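Local coordinates for metallo-beta-lactamase domain-containing protein (Thermotoga maritima, PDB 3H3E), which binds zinc and belongs to the metallo-beta-lactamase superfamily, probably acting as a metal-dependent hydrolase or transferase, at residues N137-V142 and I188-A193; F147-N152 and R156-E161; K222-L227 and D244-E249. The protein carries 2 engineered substitutions. All coordinates share one frame; numbering follows the deposited sequence.

Contact 1 lies on the surface, while contacts 2 and 3 are partly buried. Contact 1 ties the loop 137-142 to helix 185-193 through a salt bridge and a bond to a backbone N-H. Contact 2 is a beta hairpin whose Phe160 reaches the zinc site, so it combines strand hydrogen bonds with aromatic packing. Contact 3 joins two helices, 214-226 and 240-249, by a phenylalanine pair and one amide bond, away from the zinc. Helix 185-193 of contact 1 also packs on contact 3: Leu189 touches Phe224 and Leu227. Contacts 2 and 3 are far apart, about 31 Å between centres. Edge-to-face rings recur in both, but near the zinc in contact 2 and over a sheet in contact 3.

Contact 1: residues N137-V142 and I188-A193; sequences NLRGKV and ILLDIA
Asp191, on helix 185-193, grips the loop 137-142 with both carboxylate oxygens. OD1 of Asp191 forms a salt bridge with NH2 of Arg139 at 2.6 Å. The oxygen is met nearly along its own C-O axis, but it lies 30° out of the guanidinium plane, and the two flat groups are turned 75° against each other. This is a one-nitrogen bridge and not a flat two-bond pairing. OD2 of Asp191 accepts a hydrogen bond from the backbone N of Asn137 at 2.9 Å, from above the carboxylate plane.

The guanidinium of Arg139 has apolar neighbours on both faces. CB of Leu190 lies 3.3 Å above one face and CB of Asn137 above the opposite one, both toward the rim. A water accepts from ND2 of Asn137 and donates weakly to OD1 of Asp191.

Behind this first shell the loop has bonds of its own. With CG anti to the backbone N (chi1 178°), the Asn137 amide turns forward over its own chain, and its OD1 accepts from N of Arg139 at 2.8 Å, an Asx turn. A type I' turn follows from Leu138 to Lys141, closed by Lys141 N to Leu138 O at 2.8 Å. The helix helps again just before the segment: Asn187 OD1 pairs with Arg139 NH1, and Asp186 forms a salt bridge with Lys141. On its other side the helix packs on the sheet through Ile188 and Ile192.

One aspartate thus accepts a loop N-H bond and probably offsets much of the Arg139 charge. The loop is pinned to the helix by polar bonds, with little apolar burial.

Contact 2: residues F147-N152 and R156-E161; sequences FFVERN and RKDLFE
Val149 and Arg156 form the hydrogen-bonded antiparallel pair of the hairpin made by strands 147-150 and 155-157. N of Val149 donates to O of Arg156 at 2.9 Å, and N of Arg156 donates back to O of Val149, also at 2.9 Å. The next link is longer and comes in off the carbonyl plane: N of Asp158 reaches O of Phe147 at 3.1 Å.

The Asp158 carboxylate is well supplied. Its CG is anti to the backbone N (chi1 -168°), and OD1 accepts from the backbone N of Phe160 at 2.9 Å, an Asx turn. OD2 has a salt bridge with Lys96. A water also lies between OD2 and O of Phe148. The Arg156 guanidinium is paired with Glu154.

Phe147 and Phe160 meet edge-to-face, with planes at 85° and centroids 5.3 Å apart. CZ of Phe160 meets the Phe147 face toward its rim, 3.6 Å from CG of Phe147. Phe160 also stacks on His182, a zinc ligand, and its side chain is about 5 Å from the zinc. Away from Val149 and Asp158, the Lys157 chain bends back so that its CD makes a CH-pi contact over the Phe148 ring.

The buried carboxylate is thus met by a lysine and a backbone N-H, which probably stabilises its negative charge. Its Asx turn probably helps to set Phe160 beside the zinc ligands His71 and His182.

Contact 3: residues K222-L227 and D244-E249; sequences KAFNEL and DIFKRE
Two helices, 214-226 and 240-249, approach each other here, with the CA atoms of Asn225 and Glu249 8.7 Å apart. They belong to successive beta-alpha-beta crossovers of the metallo-beta-lactamase fold: the first helix links parallel strands 200-204 and 231-235, and the second links 231-235 and 253-254. Both helices therefore cover the same sheet, and both phenylalanines of this contact touch Val232 on the strand between them.

Phe224 and Phe246 make the apolar half of the contact. The pair is T-shaped, with ring planes at 83° and centroids 5.0 Å apart. Phe246 supplies the edge and Phe224 the face. CE1 of Phe246 stands 3.8 Å above the Phe224 plane, over its centre. The neighbouring CZ of Phe246 is 3.7 Å from CE1 of Phe224. The two side chains cross at about a right angle, so the ring edge meets the face squarely. Beyond the pair, Phe224 packs on Ile185 and Leu189 of helix 185-193 and on Phe250. Phe246 also leans on Val221 of the first helix. The buried pair thus lies where the two helices meet over strand 231-235.

Asn225 makes the polar half, near the end of the second helix. Its CG lies beside the backbone N and anti to the carbonyl carbon (chi1 -73°), which points the amide across to Glu249. The amide uses both of its ends there. OD1 accepts from the backbone N of Leu251, just past the segment. ND2 donates to the main-chain O of Glu249 at 3.0 Å, with that oxygen only 6° out of the Asn225 amide plane.

Contact 1: residues N137-V142 and I188-A193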
# COMPACT_ATOMS: atom_id res chain seq x y z
N ASN A 137 -12.49 5.56 6.25
CA ASN A 137 -13.73 5.39 6.98
C ASN A 137 -14.26 3.98 6.73
O ASN A 137 -14.48 3.59 5.59
CB ASN A 137 -14.74 6.44 6.50
CG ASN A 137 -16.09 6.32 7.18
OD1 ASN A 137 -16.41 5.33 7.84
ND2 ASN A 137 -16.92 7.34 7.00
N LEU A 138 -14.46 3.23 7.80
CA LEU A 138 -14.89 1.83 7.67
C LEU A 138 -16.34 1.62 7.24
O LEU A 138 -16.73 0.51 6.89
CB LEU A 138 -14.64 1.09 8.98
CG LEU A 138 -13.17 0.78 9.24
CD1 LEU A 138 -12.95 0.53 10.70
CD2 LEU A 138 -12.71 -0.41 8.41
N ARG A 139 -17.14 2.69 7.25
CA ARG A 139 -18.57 2.60 6.93
C ARG A 139 -19.28 1.35 7.44
O ARG A 139 -20.02 0.70 6.69
CB ARG A 139 -18.77 2.75 5.43
CG ARG A 139 -18.42 4.13 4.93
CD ARG A 139 -18.19 4.16 3.44
NE ARG A 139 -17.68 5.46 3.03
CZ ARG A 139 -16.41 5.72 2.80
NH1 ARG A 139 -15.50 4.76 2.92
NH2 ARG A 139 -16.04 6.94 2.45
N GLY A 140 -19.06 1.02 8.71
CA GLY A 140 -19.71 -0.13 9.31
C GLY A 140 -18.98 -1.46 9.15
O GLY A 140 -19.34 -2.43 9.81
N LYS A 141 -17.98 -1.51 8.28
CA LYS A 141 -17.14 -2.70 8.12
C LYS A 141 -15.99 -2.69 9.11
O LYS A 141 -15.64 -1.65 9.65
CB LYS A 141 -16.59 -2.81 6.69
CG LYS A 141 -17.67 -3.11 5.64
CD LYS A 141 -17.10 -3.06 4.23
CE LYS A 141 -15.93 -4.02 4.05
NZ LYS A 141 -15.05 -3.69 2.88
N VAL A 142 -15.41 -3.86 9.36
CA VAL A 142 -14.26 -3.97 10.25
C VAL A 142 -13.25 -4.91 9.59
O VAL A 142 -13.64 -5.84 8.89
CB VAL A 142 -14.65 -4.52 11.62
CG1 VAL A 142 -15.75 -3.68 12.23
CG2 VAL A 142 -15.09 -5.98 11.51
N ILE A 188 -11.45 2.92 1.01
CA ILE A 188 -10.31 3.73 0.66
C ILE A 188 -10.64 4.57 -0.56
O ILE A 188 -10.36 5.76 -0.59
CB ILE A 188 -9.07 2.86 0.43
CG1 ILE A 188 -8.56 2.35 1.79
CG2 ILE A 188 -8.01 3.62 -0.31
CD1 ILE A 188 -7.44 1.33 1.73
N LEU A 189 -11.28 3.96 -1.55
CA LEU A 189 -11.59 4.67 -2.79
C LEU A 189 -12.68 5.70 -2.60
O LEU A 189 -12.62 6.79 -3.15
CB LEU A 189 -11.98 3.69 -3.89
CG LEU A 189 -10.86 2.77 -4.40
CD1 LEU A 189 -11.36 1.94 -5.55
CD2 LEU A 189 -9.68 3.60 -4.84
N LEU A 190 -13.69 5.35 -1.82
CA LEU A 190 -14.77 6.25 -1.49
C LEU A 190 -14.24 7.44 -0.70
O LEU A 190 -14.67 8.57 -0.92
CB LEU A 190 -15.84 5.52 -0.68
CG LEU A 190 -16.55 4.34 -1.34
CD1 LEU A 190 -17.24 3.45 -0.31
CD2 LEU A 190 -17.55 4.85 -2.35
N ASP A 191 -13.31 7.20 0.22
CA ASP A 191 -12.72 8.32 0.94
C ASP A 191 -12.04 9.27 -0.05
O ASP A 191 -12.15 10.48 0.06
CB ASP A 191 -11.74 7.84 2.01
CG ASP A 191 -12.41 7.62 3.36
OD1 ASP A 191 -13.63 7.38 3.40
OD2 ASP A 191 -11.71 7.70 4.40
N ILE A 192 -11.34 8.69 -1.02
CA ILE A 192 -10.68 9.46 -2.07
C ILE A 192 -11.69 10.23 -2.92
O ILE A 192 -11.58 11.42 -3.12
CB ILE A 192 -9.83 8.54 -2.93
CG1 ILE A 192 -8.69 7.97 -2.08
CG2 ILE A 192 -9.30 9.25 -4.12
CD1 ILE A 192 -7.89 6.94 -2.78
N ALA A 193 -12.71 9.51 -3.39
CA ALA A 193 -13.85 10.08 -4.10
C ALA A 193 -14.53 11.29 -3.43
O ALA A 193 -15.05 12.18 -4.13
CB ALA A 193 -14.86 8.99 -4.32
O HOH W 1 -15.69 9.39 5.14

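Contact 2: residues F147-N152 and R156-E161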
# COMPACT_ATOMS: atom_id res chain seq x y z
N PHE A 147 -6.26 -9.68 13.62
CA PHE A 147 -5.27 -8.68 13.95
C PHE A 147 -5.44 -8.03 15.33
O PHE A 147 -6.55 -7.68 15.73
CB PHE A 147 -5.22 -7.63 12.85
CG PHE A 147 -4.84 -8.18 11.52
CD1 PHE A 147 -3.56 -8.68 11.30
CD2 PHE A 147 -5.76 -8.22 10.49
CE1 PHE A 147 -3.21 -9.20 10.07
CE2 PHE A 147 -5.42 -8.75 9.26
CZ PHE A 147 -4.14 -9.24 9.05
N PHE A 148 -4.34 -7.88 16.05
CA PHE A 148 -4.35 -7.18 17.31
C PHE A 148 -3.27 -6.12 17.34
O PHE A 148 -2.38 -6.10 16.51
CB PHE A 148 -4.14 -8.14 18.46
CG PHE A 148 -5.23 -9.13 18.61
CD1 PHE A 148 -6.23 -8.94 19.54
CD2 PHE A 148 -5.29 -10.23 17.79
CE1 PHE A 148 -7.24 -9.84 19.67
CE2 PHE A 148 -6.31 -11.13 17.92
CZ PHE A 148 -7.28 -10.94 18.85
N VAL A 149 -3.36 -5.23 18.32
CA VAL A 149 -2.35 -4.20 18.49
C VAL A 149 -2.15 -3.96 19.99
O VAL A 149 -3.04 -4.20 20.78
CB VAL A 149 -2.72 -2.92 17.71
CG1 VAL A 149 -3.83 -2.17 18.39
CG2 VAL A 149 -1.51 -2.03 17.55
N GLU A 150 -0.95 -3.55 20.37
CA GLU A 150 -0.63 -3.38 21.78
C GLU A 150 -0.07 -2.00 22.01
O GLU A 150 0.98 -1.65 21.48
CB GLU A 150 0.39 -4.42 22.25
CG GLU A 150 -0.16 -5.84 22.39
CD GLU A 150 0.68 -6.72 23.30
OE1 GLU A 150 1.79 -6.28 23.69
OE2 GLU A 150 0.24 -7.85 23.64
N ARG A 151 -0.80 -1.21 22.78
CA ARG A 151 -0.35 0.11 23.18
C ARG A 151 -0.18 0.14 24.69
O ARG A 151 -1.16 0.14 25.43
CB ARG A 151 -1.34 1.18 22.71
CG ARG A 151 -0.86 2.62 22.88
CD ARG A 151 -1.74 3.60 22.12
NE ARG A 151 -1.66 4.95 22.67
CZ ARG A 151 -2.51 5.44 23.58
NH1 ARG A 151 -3.50 4.68 24.04
NH2 ARG A 151 -2.36 6.68 24.03
N ASN A 152 1.08 0.12 25.14
CA ASN A 152 1.42 0.14 26.57
C ASN A 152 1.34 -1.22 27.27
O ASN A 152 1.37 -1.30 28.50
CB ASN A 152 0.57 1.16 27.33
CG ASN A 152 0.89 2.60 26.95
OD1 ASN A 152 2.06 2.98 26.83
ND2 ASN A 152 -0.16 3.41 26.78
N ARG A 156 -5.43 -4.67 22.33
CA ARG A 156 -6.74 -4.43 21.75
C ARG A 156 -6.80 -5.05 20.36
O ARG A 156 -5.80 -5.48 19.81
CB ARG A 156 -7.01 -2.92 21.64
CG ARG A 156 -7.00 -2.18 22.97
CD ARG A 156 -8.21 -2.54 23.81
NE ARG A 156 -8.19 -1.88 25.12
CZ ARG A 156 -7.61 -2.37 26.21
NH1 ARG A 156 -6.98 -3.54 26.18
NH2 ARG A 156 -7.65 -1.69 27.34
N LYS A 157 -7.99 -5.08 19.78
CA LYS A 157 -8.14 -5.47 18.38
C LYS A 157 -7.58 -4.34 17.51
O LYS A 157 -7.58 -3.18 17.92
CB LYS A 157 -9.61 -5.73 18.08
CG LYS A 157 -9.86 -6.60 16.88
CD LYS A 157 -9.76 -8.10 17.18
CE LYS A 157 -9.73 -8.87 15.86
NZ LYS A 157 -9.69 -10.35 16.01
N ASP A 158 -7.07 -4.66 16.33
CA ASP A 158 -6.39 -3.66 15.50
C ASP A 158 -7.30 -3.15 14.39
O ASP A 158 -7.74 -3.93 13.54
CB ASP A 158 -5.12 -4.27 14.88
CG ASP A 158 -4.20 -3.22 14.26
OD1 ASP A 158 -4.53 -2.02 14.27
OD2 ASP A 158 -3.13 -3.61 13.76
N LEU A 159 -7.59 -1.84 14.40
CA LEU A 159 -8.44 -1.24 13.36
C LEU A 159 -7.62 -0.50 12.31
O LEU A 159 -8.16 0.09 11.37
CB LEU A 159 -9.48 -0.31 13.98
CG LEU A 159 -10.47 -0.84 15.03
CD1 LEU A 159 -11.75 -0.05 14.91
CD2 LEU A 159 -10.78 -2.32 14.90
N PHE A 160 -6.31 -0.52 12.48
CA PHE A 160 -5.39 0.05 11.52
C PHE A 160 -5.52 1.56 11.39
O PHE A 160 -5.57 2.10 10.29
CB PHE A 160 -5.50 -0.68 10.19
CG PHE A 160 -5.07 -2.10 10.27
CD1 PHE A 160 -5.97 -3.08 10.64
CD2 PHE A 160 -3.76 -2.47 10.04
CE1 PHE A 160 -5.57 -4.41 10.75
CE2 PHE A 160 -3.36 -3.80 10.14
CZ PHE A 160 -4.26 -4.76 10.49
N GLU A 161 -5.53 2.22 12.54
CA GLU A 161 -5.55 3.66 12.60
C GLU A 161 -4.27 4.23 11.99
O GLU A 161 -4.14 5.45 11.80
CB GLU A 161 -5.68 4.12 14.04
CG GLU A 161 -6.85 3.54 14.79
CD GLU A 161 -8.16 4.22 14.46
OE1 GLU A 161 -8.20 5.04 13.51
OE2 GLU A 161 -9.16 3.94 15.16
O HOH W 2 -2.13 -6.15 13.66

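Contact 3: residues K222-L227 and D244-E249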
# COMPACT_ATOMS: atom_id res chain seq x y z
N LYS A 222 -17.69 -4.05 -7.67
CA LYS A 222 -18.81 -3.18 -7.99
C LYS A 222 -18.44 -1.72 -7.71
O LYS A 222 -18.74 -0.85 -8.53
CB LYS A 222 -20.05 -3.59 -7.20
CG LYS A 222 -21.32 -2.82 -7.50
CD LYS A 222 -22.33 -2.96 -6.35
CE LYS A 222 -23.69 -2.28 -6.64
NZ LYS A 222 -24.67 -3.18 -7.33
N ALA A 223 -17.77 -1.46 -6.59
CA ALA A 223 -17.34 -0.09 -6.26
C ALA A 223 -16.32 0.45 -7.25
O ALA A 223 -16.39 1.60 -7.66
CB ALA A 223 -16.79 -0.00 -4.84
N PHE A 224 -15.35 -0.38 -7.62
CA PHE A 224 -14.39 0.01 -8.64
C PHE A 224 -15.14 0.44 -9.90
O PHE A 224 -14.87 1.50 -10.47
CB PHE A 224 -13.44 -1.14 -8.97
CG PHE A 224 -12.24 -1.24 -8.04
CD1 PHE A 224 -12.37 -1.76 -6.78
CD2 PHE A 224 -10.98 -0.85 -8.47
CE1 PHE A 224 -11.27 -1.88 -5.95
CE2 PHE A 224 -9.88 -0.96 -7.64
CZ PHE A 224 -10.02 -1.48 -6.38
N ASN A 225 -16.11 -0.36 -10.32
CA ASN A 225 -16.89 -0.03 -11.50
C ASN A 225 -17.69 1.25 -11.34
O ASN A 225 -17.61 2.14 -12.17
CB ASN A 225 -17.82 -1.19 -11.87
CG ASN A 225 -17.07 -2.36 -12.46
OD1 ASN A 225 -15.97 -2.20 -12.98
ND2 ASN A 225 -17.67 -3.54 -12.38
N GLU A 226 -18.45 1.32 -10.25
CA GLU A 226 -19.26 2.49 -9.94
C GLU A 226 -18.44 3.77 -9.98
O GLU A 226 -18.95 4.82 -10.40
CB GLU A 226 -19.87 2.35 -8.54
CG GLU A 226 -20.79 1.16 -8.36
CD GLU A 226 -22.14 1.35 -9.02
OE1 GLU A 226 -22.42 2.47 -9.50
OE2 GLU A 226 -22.91 0.38 -9.05
N LEU A 227 -17.20 3.70 -9.51
CA LEU A 227 -16.36 4.90 -9.41
C LEU A 227 -15.62 5.18 -10.71
O LEU A 227 -14.88 6.15 -10.80
CB LEU A 227 -15.39 4.82 -8.24
CG LEU A 227 -15.95 4.76 -6.80
CD1 LEU A 227 -14.84 4.53 -5.80
CD2 LEU A 227 -16.72 6.01 -6.41
N ASP A 244 -9.34 -13.28 -9.90
CA ASP A 244 -10.18 -13.94 -10.90
C ASP A 244 -11.53 -13.24 -10.98
O ASP A 244 -12.07 -13.05 -12.07
CB ASP A 244 -10.38 -15.43 -10.59
CG ASP A 244 -9.18 -16.29 -11.00
OD1 ASP A 244 -8.21 -15.76 -11.59
OD2 ASP A 244 -9.22 -17.51 -10.72
N ILE A 245 -12.07 -12.86 -9.83
CA ILE A 245 -13.34 -12.12 -9.80
C ILE A 245 -13.20 -10.75 -10.47
O ILE A 245 -14.07 -10.35 -11.24
CB ILE A 245 -13.88 -11.97 -8.37
CG1 ILE A 245 -14.30 -13.34 -7.82
CG2 ILE A 245 -15.03 -10.98 -8.34
CD1 ILE A 245 -14.68 -13.33 -6.35
N PHE A 246 -12.11 -10.04 -10.16
CA PHE A 246 -11.80 -8.78 -10.85
C PHE A 246 -11.76 -9.01 -12.36
O PHE A 246 -12.39 -8.28 -13.11
CB PHE A 246 -10.47 -8.17 -10.39
CG PHE A 246 -10.59 -7.17 -9.27
CD1 PHE A 246 -10.61 -5.81 -9.55
CD2 PHE A 246 -10.65 -7.57 -7.95
CE1 PHE A 246 -10.71 -4.87 -8.52
CE2 PHE A 246 -10.75 -6.64 -6.91
CZ PHE A 246 -10.79 -5.29 -7.20
N LYS A 247 -11.03 -10.03 -12.81
CA LYS A 247 -10.91 -10.27 -14.25
C LYS A 247 -12.26 -10.52 -14.94
O LYS A 247 -12.43 -10.17 -16.11
CB LYS A 247 -9.91 -11.40 -14.57
CG LYS A 247 -8.46 -11.11 -14.16
CD LYS A 247 -7.47 -11.83 -15.07
CE LYS A 247 -6.00 -11.68 -14.62
NZ LYS A 247 -5.47 -12.92 -13.95
N ARG A 248 -13.21 -11.11 -14.22
CA ARG A 248 -14.48 -11.48 -14.84
C ARG A 248 -15.61 -10.48 -14.61
O ARG A 248 -16.66 -10.59 -15.23
CB ARG A 248 -14.93 -12.89 -14.40
CG ARG A 248 -15.83 -12.90 -13.17
CD ARG A 248 -16.76 -14.11 -13.12
NE ARG A 248 -17.52 -14.14 -11.87
CZ ARG A 248 -17.32 -15.00 -10.87
NH1 ARG A 248 -16.37 -15.92 -10.97
NH2 ARG A 248 -18.06 -14.93 -9.78
N GLU A 249 -15.41 -9.50 -13.73
CA GLU A 249 -16.48 -8.56 -13.40
C GLU A 249 -16.09 -7.09 -13.50
O GLU A 249 -16.95 -6.21 -13.62
CB GLU A 249 -17.05 -8.87 -12.03
CG GLU A 249 -17.84 -10.17 -12.00
CD GLU A 249 -18.52 -10.40 -10.68
OE1 GLU A 249 -18.50 -9.48 -9.84
OE2 GLU A 249 -19.08 -11.50 -10.48